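Local coordinates for putative prolyl-tRNA synthetase (Leishmania major, PDB 5XIL), which probably catalyses the ATP-dependent attachment of L-proline to tRNA(Pro), the present chain comprising the catalytic core, anticodon-binding and zinc-containing C-terminal parts of the longer protein, at residues R416-T421 and E489-I494; F481-E486 and A502-L507; K173-I178 and A228-L233. All coordinates share one frame; numbering follows the deposited sequence.

Contact 1 of 3, residues R416-T421 and E489-I494. With ZN (zinc ion), chain B.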
loop_
_atom_site.group_PDB
_atom_site.type_symbol
_atom_site.label_atom_id
_atom_site.label_comp_id
_atom_site.label_asym_id
_atom_site.label_seq_id
_atom_site.Cartn_x
_atom_site.Cartn_y
_atom_site.Cartn_z
ATOM N N ARG A 416 -9.323 -12.913 38.138
ATOM C CA ARG A 416 -9.176 -14.375 38.301
ATOM C C ARG A 416 -10.240 -14.909 39.304
ATOM O O ARG A 416 -10.155 -14.607 40.495
ATOM C CB ARG A 416 -7.730 -14.722 38.669
ATOM C CG ARG A 416 -7.224 -15.983 37.981
ATOM C CD ARG A 416 -5.703 -16.010 37.833
ATOM N NE ARG A 416 -4.927 -16.444 38.998
ATOM C CZ ARG A 416 -4.143 -15.629 39.712
ATOM N NH1 ARG A 416 -4.090 -14.324 39.387
ATOM N NH2 ARG A 416 -3.423 -16.088 40.754
ATOM N N VAL A 417 -11.185 -15.731 38.782
ATOM C CA VAL A 417 -12.388 -16.191 39.392
ATOM C C VAL A 417 -12.237 -17.700 39.623
ATOM O O VAL A 417 -11.975 -18.423 38.673
ATOM C CB VAL A 417 -13.621 -15.925 38.559
ATOM C CG1 VAL A 417 -14.895 -16.617 39.098
ATOM C CG2 VAL A 417 -13.888 -14.436 38.449
ATOM N N THR A 418 -12.377 -18.158 40.841
ATOM C CA THR A 418 -12.350 -19.614 41.097
ATOM C C THR A 418 -13.639 -20.229 41.574
ATOM O O THR A 418 -13.700 -21.454 41.689
ATOM C CB THR A 418 -11.346 -19.935 42.177
ATOM O OG1 THR A 418 -11.706 -19.218 43.356
ATOM C CG2 THR A 418 -9.985 -19.489 41.775
ATOM N N GLU A 419 -14.614 -19.415 41.955
ATOM C CA GLU A 419 -15.910 -19.866 42.367
ATOM C C GLU A 419 -17.023 -19.461 41.384
ATOM O O GLU A 419 -17.213 -18.281 41.077
ATOM C CB GLU A 419 -16.187 -19.331 43.783
ATOM C CG GLU A 419 -14.953 -19.329 44.715
ATOM C CD GLU A 419 -14.400 -20.704 45.093
ATOM O OE1 GLU A 419 -15.254 -21.530 45.489
ATOM O OE2 GLU A 419 -13.148 -20.967 45.011
ATOM N N TRP A 420 -17.872 -20.432 40.994
ATOM C CA TRP A 420 -18.896 -20.178 40.052
ATOM C C TRP A 420 -19.767 -18.981 40.459
ATOM O O TRP A 420 -20.211 -18.244 39.614
ATOM C CB TRP A 420 -19.748 -21.425 39.708
ATOM C CG TRP A 420 -20.839 -20.996 38.829
ATOM C CD1 TRP A 420 -22.123 -20.737 39.166
ATOM C CD2 TRP A 420 -20.704 -20.554 37.442
ATOM N NE1 TRP A 420 -22.794 -20.267 38.103
ATOM C CE2 TRP A 420 -21.954 -20.139 37.028
ATOM C CE3 TRP A 420 -19.671 -20.563 36.525
ATOM C CZ2 TRP A 420 -22.190 -19.622 35.748
ATOM C CZ3 TRP A 420 -19.908 -20.059 35.261
ATOM C CH2 TRP A 420 -21.173 -19.635 34.877
ATOM N N THR A 421 -20.043 -18.817 41.757
ATOM C CA THR A 421 -21.007 -17.845 42.168
ATOM C C THR A 421 -20.527 -16.425 41.922
ATOM O O THR A 421 -21.329 -15.521 41.908
ATOM C CB THR A 421 -21.397 -17.950 43.672
ATOM O OG1 THR A 421 -20.215 -18.164 44.467
ATOM C CG2 THR A 421 -22.325 -19.072 43.922
ATOM N N GLU A 489 -4.199 -26.462 38.457
ATOM C CA GLU A 489 -4.366 -27.798 39.058
ATOM C C GLU A 489 -4.834 -27.785 40.498
ATOM O O GLU A 489 -5.501 -28.720 40.939
ATOM C CB GLU A 489 -3.013 -28.559 39.022
ATOM C CG GLU A 489 -2.425 -28.651 37.628
ATOM C CD GLU A 489 -1.599 -27.429 37.205
ATOM O OE1 GLU A 489 -1.269 -26.571 38.040
ATOM O OE2 GLU A 489 -1.277 -27.308 36.008
ATOM N N GLY A 490 -4.492 -26.733 41.239
ATOM C CA GLY A 490 -5.052 -26.538 42.579
ATOM C C GLY A 490 -6.550 -26.283 42.642
ATOM O O GLY A 490 -7.148 -26.186 43.722
ATOM N N HIS A 491 -7.202 -26.145 41.501
ATOM C CA HIS A 491 -8.561 -25.720 41.501
ATOM C C HIS A 491 -9.386 -26.697 40.742
ATOM O O HIS A 491 -8.896 -27.325 39.834
ATOM C CB HIS A 491 -8.672 -24.353 40.762
ATOM C CG HIS A 491 -8.072 -23.242 41.529
ATOM N ND1 HIS A 491 -8.692 -22.704 42.627
ATOM C CD2 HIS A 491 -6.878 -22.617 41.418
ATOM C CE1 HIS A 491 -7.905 -21.786 43.164
ATOM N NE2 HIS A 491 -6.813 -21.688 42.433
ATOM N N GLU A 492 -10.671 -26.710 41.017
ATOM C CA GLU A 492 -11.617 -27.386 40.183
ATOM C C GLU A 492 -11.946 -26.599 38.949
ATOM O O GLU A 492 -11.891 -25.367 38.951
ATOM C CB GLU A 492 -12.923 -27.632 40.921
ATOM C CG GLU A 492 -12.708 -28.486 42.153
ATOM C CD GLU A 492 -11.978 -27.705 43.281
ATOM O OE1 GLU A 492 -12.211 -26.461 43.474
ATOM O OE2 GLU A 492 -11.119 -28.318 43.951
ATOM N N CYS A 493 -12.299 -27.301 37.877
ATOM C CA CYS A 493 -12.860 -26.596 36.715
ATOM C C CYS A 493 -14.015 -25.644 37.116
ATOM O O CYS A 493 -14.806 -25.939 37.989
ATOM C CB CYS A 493 -13.251 -27.640 35.689
ATOM S SG CYS A 493 -14.043 -27.037 34.238
ATOM N N ILE A 494 -14.115 -24.471 36.459
ATOM C CA ILE A 494 -15.010 -23.396 36.931
ATOM C C ILE A 494 -16.493 -23.651 36.842
ATOM O O ILE A 494 -17.264 -23.014 37.594
ATOM C CB ILE A 494 -14.677 -22.037 36.204
ATOM C CG1 ILE A 494 -15.373 -20.805 36.865
ATOM C CG2 ILE A 494 -15.062 -22.181 34.721
ATOM C CD1 ILE A 494 -15.100 -20.680 38.361
HETATM ZN ZN ZN B . -14.543 -29.175 33.336
#
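Cys493 SG is the most firmly held polar atom, gripped by one metal bond, 2.4 Å from SG to ZN. The zinc takes three more ligand atoms, among them the thiolates of Cys438 and Cys443. CB of Cys493 leaves the backbone away from 416-421, and SG, anti to the backbone N (chi1 176°), continues toward the zinc, so the metal lies behind the chain and the neighbours of Cys493, His491 and Ile494, make the contact. No hydrogen bond joins the two segments. Thr418 lays its methyl over one face of the His491 imidazole, a CH-pi contact with CG2 3.8 Å from the ring centroid and 29° off the normal. The same rotation about chi1 puts Thr418 OG1 in the crowded position between the backbone N and the carbonyl carbon, where it donates to the anti lone pair of Glu419 OE2 at 2.8 Å. His491 NE2 probably hydrogen-bonds Glu486 OE1, which would limit rotation of the ring. Ile494 fills the middle: its CD1 presses on the Thr418 carbonyl carbon at 3.6 Å and meets Val417 CG1 obliquely at 4.1 Å. Beside it, Val417 O is buried without a polar partner. Ile494 O approaches the Trp420 ring at its edge, 3.6 Å from CE3, while Trp420 NE1 bonds Glu454 and the indole stacks on Phe423. Glu419 OE2 and Glu492 OE1 lie 5.8 Å apart; Glu419, like Glu492, is a magnesium-binding residue of this protein, Glu492 OE1 is a magnesium ligand here, and the cation probably eases their repulsion. The cysteine zinc site, with Cys438, Cys443 and Cys493, is that of the C-terminal zinc-binding domain of archaeal- and eukaryotic-type prolyl-tRNA synthetases.

Contact 2 of 3, residues F481-E486 and A502-L507; sequences FEQPEE and ATTWVL
Three hydrogen bonds, all to or from Trp505, tie loop 481-486 to the start of strand 504-509. Two of them are made by the carboxamide of Gln483, one accepted and one donated; its chain bends at chi2 to bring the group alongside the strand. There Gln483 OE1 accepts from Trp505 N at 2.9 Å through an in-plane lone pair, with a nearly straight N-H (165°). Gln483 NE2 gives a hydrogen to Trp505 O at 3.1 Å; the oxygen lies in the amide plane, although the donor stands above the plane of the carbonyl. NE2 has a second acceptor, Pro480 O. The third bond runs from Trp505 NE1 to Glu486 O at 2.7 Å, close to the ring plane and somewhat bent. The side-chain amide thus pairs with the strand's N-H and C=O much as a neighbouring strand would, next to the classic beta bulge in which Thr503 and Thr504 both face Trp437 of strand 432-437. The apolar contact is a CH-pi interaction: Pro484 CG sits over the five-membered ring of Trp505, 3.7 Å from its centroid and only 11° off the normal. Glu486 OE2 comes within 3.6 Å of Trp505 CZ2, its carboxylate tilted 46° to the indole, and forms a salt bridge with Arg416, which also makes a cation-pi interaction with Trp505.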
loop_
_atom_site.group_PDB
_atom_site.type_symbol
_atom_site.label_atom_id
_atom_site.label_comp_id
_atom_site.label_asym_id
_atom_site.label_seq_id
_atom_site.Cartn_x
_atom_site.Cartn_y
_atom_site.Cartn_z
ATOM N N PHE A 481 -1.131 -17.415 26.390
ATOM C CA PHE A 481 0.178 -18.019 26.415
ATOM C C PHE A 481 0.869 -17.664 27.734
ATOM O O PHE A 481 1.589 -18.468 28.265
ATOM C CB PHE A 481 1.027 -17.559 25.215
ATOM C CG PHE A 481 0.508 -18.020 23.873
ATOM C CD1 PHE A 481 0.023 -19.280 23.707
ATOM C CD2 PHE A 481 0.615 -17.228 22.766
ATOM C CE1 PHE A 481 -0.472 -19.730 22.514
ATOM C CE2 PHE A 481 0.148 -17.669 21.530
ATOM C CZ PHE A 481 -0.411 -18.918 21.405
ATOM N N GLU A 482 0.605 -16.479 28.271
ATOM C CA GLU A 482 1.156 -16.061 29.557
ATOM C C GLU A 482 0.147 -16.467 30.613
ATOM O O GLU A 482 -0.862 -15.799 30.748
ATOM C CB GLU A 482 1.373 -14.535 29.569
ATOM C CG GLU A 482 1.980 -13.991 30.868
ATOM C CD GLU A 482 2.593 -12.603 30.693
ATOM O OE1 GLU A 482 1.893 -11.665 30.252
ATOM O OE2 GLU A 482 3.805 -12.474 30.961
ATOM N N GLN A 483 0.397 -17.580 31.304
ATOM C CA GLN A 483 -0.462 -18.072 32.352
ATOM C C GLN A 483 -0.072 -17.515 33.725
ATOM O O GLN A 483 1.065 -17.190 33.925
ATOM C CB GLN A 483 -0.371 -19.596 32.426
ATOM C CG GLN A 483 -0.956 -20.299 31.244
ATOM C CD GLN A 483 -2.430 -20.466 31.342
ATOM O OE1 GLN A 483 -2.932 -21.052 32.291
ATOM N NE2 GLN A 483 -3.162 -19.995 30.336
ATOM N N PRO A 484 -1.023 -17.350 34.621
ATOM C CA PRO A 484 -0.744 -16.994 36.033
ATOM C C PRO A 484 0.310 -17.881 36.669
ATOM O O PRO A 484 0.405 -19.050 36.338
ATOM C CB PRO A 484 -2.065 -17.304 36.733
ATOM C CG PRO A 484 -3.085 -17.169 35.682
ATOM C CD PRO A 484 -2.455 -17.605 34.390
ATOM N N GLU A 485 1.065 -17.350 37.624
ATOM C CA GLU A 485 1.882 -18.201 38.499
ATOM C C GLU A 485 1.019 -19.197 39.255
ATOM O O GLU A 485 1.384 -20.365 39.348
ATOM C CB GLU A 485 2.658 -17.345 39.493
ATOM C CG GLU A 485 3.788 -16.595 38.811
ATOM C CD GLU A 485 5.090 -17.376 38.840
ATOM O OE1 GLU A 485 5.069 -18.616 38.544
ATOM O OE2 GLU A 485 6.127 -16.735 39.181
ATOM N N GLU A 486 -0.116 -18.762 39.809
ATOM C CA GLU A 486 -0.979 -19.711 40.541
ATOM C C GLU A 486 -1.352 -20.925 39.646
ATOM O O GLU A 486 -2.014 -20.739 38.584
ATOM C CB GLU A 486 -2.255 -19.031 41.010
ATOM C CG GLU A 486 -3.140 -19.873 41.915
ATOM C CD GLU A 486 -4.384 -19.174 42.338
ATOM O OE1 GLU A 486 -5.066 -19.711 43.237
ATOM O OE2 GLU A 486 -4.717 -18.105 41.771
ATOM N N ALA A 502 -8.733 -28.603 37.139
ATOM C CA ALA A 502 -8.391 -27.791 35.984
ATOM C C ALA A 502 -6.982 -28.127 35.481
ATOM O O ALA A 502 -6.063 -28.503 36.263
ATOM C CB ALA A 502 -8.467 -26.327 36.364
ATOM N N THR A 503 -6.781 -27.923 34.191
ATOM C CA THR A 503 -5.467 -28.027 33.591
ATOM C C THR A 503 -4.888 -26.737 33.082
ATOM O O THR A 503 -3.702 -26.689 32.769
ATOM C CB THR A 503 -5.511 -29.022 32.399
ATOM O OG1 THR A 503 -6.453 -28.572 31.418
ATOM C CG2 THR A 503 -5.992 -30.402 32.928
ATOM N N THR A 504 -5.704 -25.693 32.945
ATOM C CA THR A 504 -5.132 -24.405 32.477
ATOM C C THR A 504 -6.031 -23.304 33.034
ATOM O O THR A 504 -7.125 -23.595 33.501
ATOM C CB THR A 504 -5.116 -24.411 30.940
ATOM O OG1 THR A 504 -4.449 -23.251 30.428
ATOM C CG2 THR A 504 -6.490 -24.497 30.370
ATOM N N TRP A 505 -5.605 -22.040 32.912
ATOM C CA TRP A 505 -6.526 -20.910 33.066
ATOM C C TRP A 505 -6.969 -20.502 31.703
ATOM O O TRP A 505 -6.187 -20.559 30.784
ATOM C CB TRP A 505 -5.813 -19.738 33.736
ATOM C CG TRP A 505 -5.381 -20.018 35.146
ATOM C CD1 TRP A 505 -4.233 -20.614 35.553
ATOM C CD2 TRP A 505 -6.085 -19.668 36.336
ATOM N NE1 TRP A 505 -4.167 -20.646 36.924
ATOM C CE2 TRP A 505 -5.284 -20.083 37.435
ATOM C CE3 TRP A 505 -7.300 -19.070 36.580
ATOM C CZ2 TRP A 505 -5.662 -19.883 38.764
ATOM C CZ3 TRP A 505 -7.703 -18.898 37.871
ATOM C CH2 TRP A 505 -6.867 -19.304 38.977
ATOM N N VAL A 506 -8.203 -20.099 31.530
ATOM C CA VAL A 506 -8.649 -19.610 30.213
ATOM C C VAL A 506 -9.351 -18.272 30.469
ATOM O O VAL A 506 -9.854 -18.033 31.560
ATOM C CB VAL A 506 -9.591 -20.628 29.517
ATOM C CG1 VAL A 506 -10.832 -20.860 30.294
ATOM C CG2 VAL A 506 -10.016 -20.217 28.085
ATOM N N LEU A 507 -9.267 -17.389 29.499
ATOM C CA LEU A 507 -9.923 -16.100 29.534
ATOM C C LEU A 507 -11.295 -16.178 28.934
ATOM O O LEU A 507 -11.426 -16.561 27.749
ATOM C CB LEU A 507 -9.017 -15.118 28.780
ATOM C CG LEU A 507 -9.456 -13.686 28.708
ATOM C CD1 LEU A 507 -9.359 -13.052 30.073
ATOM C CD2 LEU A 507 -8.547 -12.982 27.689
#

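Contact 3 of 3, residues K173-I178 and A228-L233; sequences KEVLEI and ATSHNL
Val175 and Ser230 face each other, each with its CB directed at the opposite segment. Ser230 OG, anti to its own backbone N (chi1 -178°), reaches across to donate to Val175 O at 2.8 Å, meeting an in-plane lone pair of the helix carbonyl at a C=O...donor angle of 115°. The same OG lies 3.6 Å from Val175 CG1, so the hydroxyl touches both the carbonyl oxygen and a methyl of one residue. The other methyl, Val175 CG2, extends along the strand to His231 O at 3.7 Å and to Asn232 CB at 3.9 Å, the valine and asparagine side chains crossing at about a right angle. Helix 168-189 here runs antiparallel to strand 223-234, their local axes 7.9 Å apart, as one of the helices packed on the antiparallel sheet of the class II synthetase core. Val175 also touches Thr212 and Asn260 on the two strands that flank 223-234. Ile178, one turn further on, brings CB and CG2 against Ser230 OG. Asn232 turns its amide to Tyr210 OH and Gly234 N, leaving CB to meet the valine.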
loop_
_atom_site.group_PDB
_atom_site.type_symbol
_atom_site.label_atom_id
_atom_site.label_comp_id
_atom_site.label_asym_id
_atom_site.label_seq_id
_atom_site.Cartn_x
_atom_site.Cartn_y
_atom_site.Cartn_z
ATOM N N LYS A 173 5.846 -22.382 13.256
ATOM C CA LYS A 173 6.706 -21.280 13.615
ATOM C C LYS A 173 6.212 -19.971 12.961
ATOM O O LYS A 173 6.149 -18.967 13.637
ATOM C CB LYS A 173 8.156 -21.568 13.244
ATOM C CG LYS A 173 9.128 -20.393 13.282
ATOM C CD LYS A 173 10.535 -20.960 13.052
ATOM C CE LYS A 173 11.639 -19.912 13.137
ATOM N NZ LYS A 173 11.351 -18.891 12.092
ATOM N N GLU A 174 5.785 -20.038 11.709
ATOM C CA GLU A 174 5.327 -18.826 11.004
ATOM C C GLU A 174 4.009 -18.309 11.591
ATOM O O GLU A 174 3.758 -17.098 11.632
ATOM C CB GLU A 174 5.165 -19.104 9.538
ATOM C CG GLU A 174 4.887 -17.831 8.722
ATOM C CD GLU A 174 4.668 -18.102 7.250
ATOM O OE1 GLU A 174 3.942 -19.087 6.866
ATOM O OE2 GLU A 174 5.196 -17.301 6.463
ATOM N N VAL A 175 3.142 -19.250 11.954
ATOM C CA VAL A 175 1.874 -18.922 12.611
ATOM C C VAL A 175 2.084 -17.937 13.763
ATOM O O VAL A 175 1.399 -16.916 13.863
ATOM C CB VAL A 175 1.174 -20.192 13.113
ATOM C CG1 VAL A 175 0.102 -19.830 14.122
ATOM C CG2 VAL A 175 0.519 -20.934 11.951
ATOM N N LEU A 176 3.076 -18.207 14.599
ATOM C CA LEU A 176 3.388 -17.368 15.737
ATOM C C LEU A 176 4.194 -16.129 15.376
ATOM O O LEU A 176 4.062 -15.120 16.048
ATOM C CB LEU A 176 4.086 -18.151 16.834
ATOM C CG LEU A 176 3.322 -19.296 17.486
ATOM C CD1 LEU A 176 4.178 -20.171 18.394
ATOM C CD2 LEU A 176 2.185 -18.708 18.292
ATOM N N GLU A 177 5.007 -16.188 14.347
ATOM C CA GLU A 177 5.687 -15.004 13.855
ATOM C C GLU A 177 4.678 -13.965 13.395
ATOM O O GLU A 177 4.829 -12.758 13.698
ATOM C CB GLU A 177 6.688 -15.298 12.751
ATOM C CG GLU A 177 7.977 -15.947 13.300
ATOM C CD GLU A 177 8.835 -16.575 12.196
ATOM O OE1 GLU A 177 8.348 -16.964 11.115
ATOM O OE2 GLU A 177 10.037 -16.716 12.424
ATOM N N ILE A 178 3.685 -14.441 12.689
ATOM C CA ILE A 178 2.653 -13.595 12.163
ATOM C C ILE A 178 1.817 -13.029 13.309
ATOM O O ILE A 178 1.515 -11.825 13.332
ATOM C CB ILE A 178 1.772 -14.344 11.121
ATOM C CG1 ILE A 178 2.550 -14.635 9.834
ATOM C CG2 ILE A 178 0.474 -13.557 10.842
ATOM C CD1 ILE A 178 2.901 -13.415 9.004
ATOM N N ALA A 228 -7.226 -9.985 15.820
ATOM C CA ALA A 228 -6.655 -10.594 14.610
ATOM C C ALA A 228 -6.361 -12.034 14.940
ATOM O O ALA A 228 -6.301 -12.360 16.094
ATOM C CB ALA A 228 -5.384 -9.929 14.214
ATOM N N THR A 229 -6.194 -12.863 13.919
ATOM C CA THR A 229 -5.976 -14.288 14.118
ATOM C C THR A 229 -4.992 -14.809 13.112
ATOM O O THR A 229 -4.895 -14.351 11.945
ATOM C CB THR A 229 -7.301 -15.154 14.101
ATOM O OG1 THR A 229 -7.973 -14.863 12.901
ATOM C CG2 THR A 229 -8.297 -14.834 15.272
ATOM N N SER A 230 -4.304 -15.858 13.558
ATOM C CA SER A 230 -3.369 -16.600 12.736
ATOM C C SER A 230 -3.631 -18.113 12.929
ATOM O O SER A 230 -3.518 -18.600 14.076
ATOM C CB SER A 230 -1.925 -16.242 13.165
ATOM O OG SER A 230 -0.934 -16.909 12.350
ATOM N N HIS A 231 -3.942 -18.825 11.819
ATOM C CA HIS A 231 -4.500 -20.186 11.896
ATOM C C HIS A 231 -3.419 -21.182 11.395
ATOM O O HIS A 231 -2.849 -20.967 10.358
ATOM C CB HIS A 231 -5.702 -20.303 10.966
ATOM C CG HIS A 231 -6.708 -19.242 11.161
ATOM N ND1 HIS A 231 -7.447 -19.147 12.301
ATOM C CD2 HIS A 231 -7.121 -18.246 10.351
ATOM C CE1 HIS A 231 -8.278 -18.134 12.195
ATOM N NE2 HIS A 231 -8.082 -17.556 11.021
ATOM N N ASN A 232 -3.172 -22.258 12.143
ATOM C CA ASN A 232 -2.483 -23.420 11.642
ATOM C C ASN A 232 -3.530 -24.379 11.051
ATOM O O ASN A 232 -4.361 -24.931 11.790
ATOM C CB ASN A 232 -1.694 -24.044 12.760
ATOM C CG ASN A 232 -0.771 -25.110 12.240
ATOM O OD1 ASN A 232 -1.121 -25.771 11.312
ATOM N ND2 ASN A 232 0.397 -25.268 12.839
ATOM N N LEU A 233 -3.568 -24.476 9.718
ATOM C CA LEU A 233 -4.544 -25.236 9.028
ATOM C C LEU A 233 -4.091 -26.715 8.885
ATOM O O LEU A 233 -4.824 -27.462 8.342
ATOM C CB LEU A 233 -4.847 -24.684 7.627
ATOM C CG LEU A 233 -5.147 -23.179 7.578
ATOM C CD1 LEU A 233 -5.313 -22.657 6.203
ATOM C CD2 LEU A 233 -6.373 -22.939 8.421
#

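Contact 3 is buried in the catalytic core, where helix meets sheet through valine and isoleucine on the helix, serine and asparagine on the strand, and a single hydrogen bond. Contacts 1 and 2 lie in the C-terminal region, the first partly buried beside bound zinc, the second at the surface. These two interlock: their segments alternate along the chain and their centres are 11 Å apart. Glu486 joins the two, and Arg416 of contact 1 packs on Pro484 of contact 2. Contact 1 has no hydrogen bond across its segments and relies on apolar and CH-pi contacts, whereas contact 2 relies on three hydrogen bonds. Phe481 of contact 2 packs on Leu176 of contact 3, so the C-terminal part touches the catalytic core.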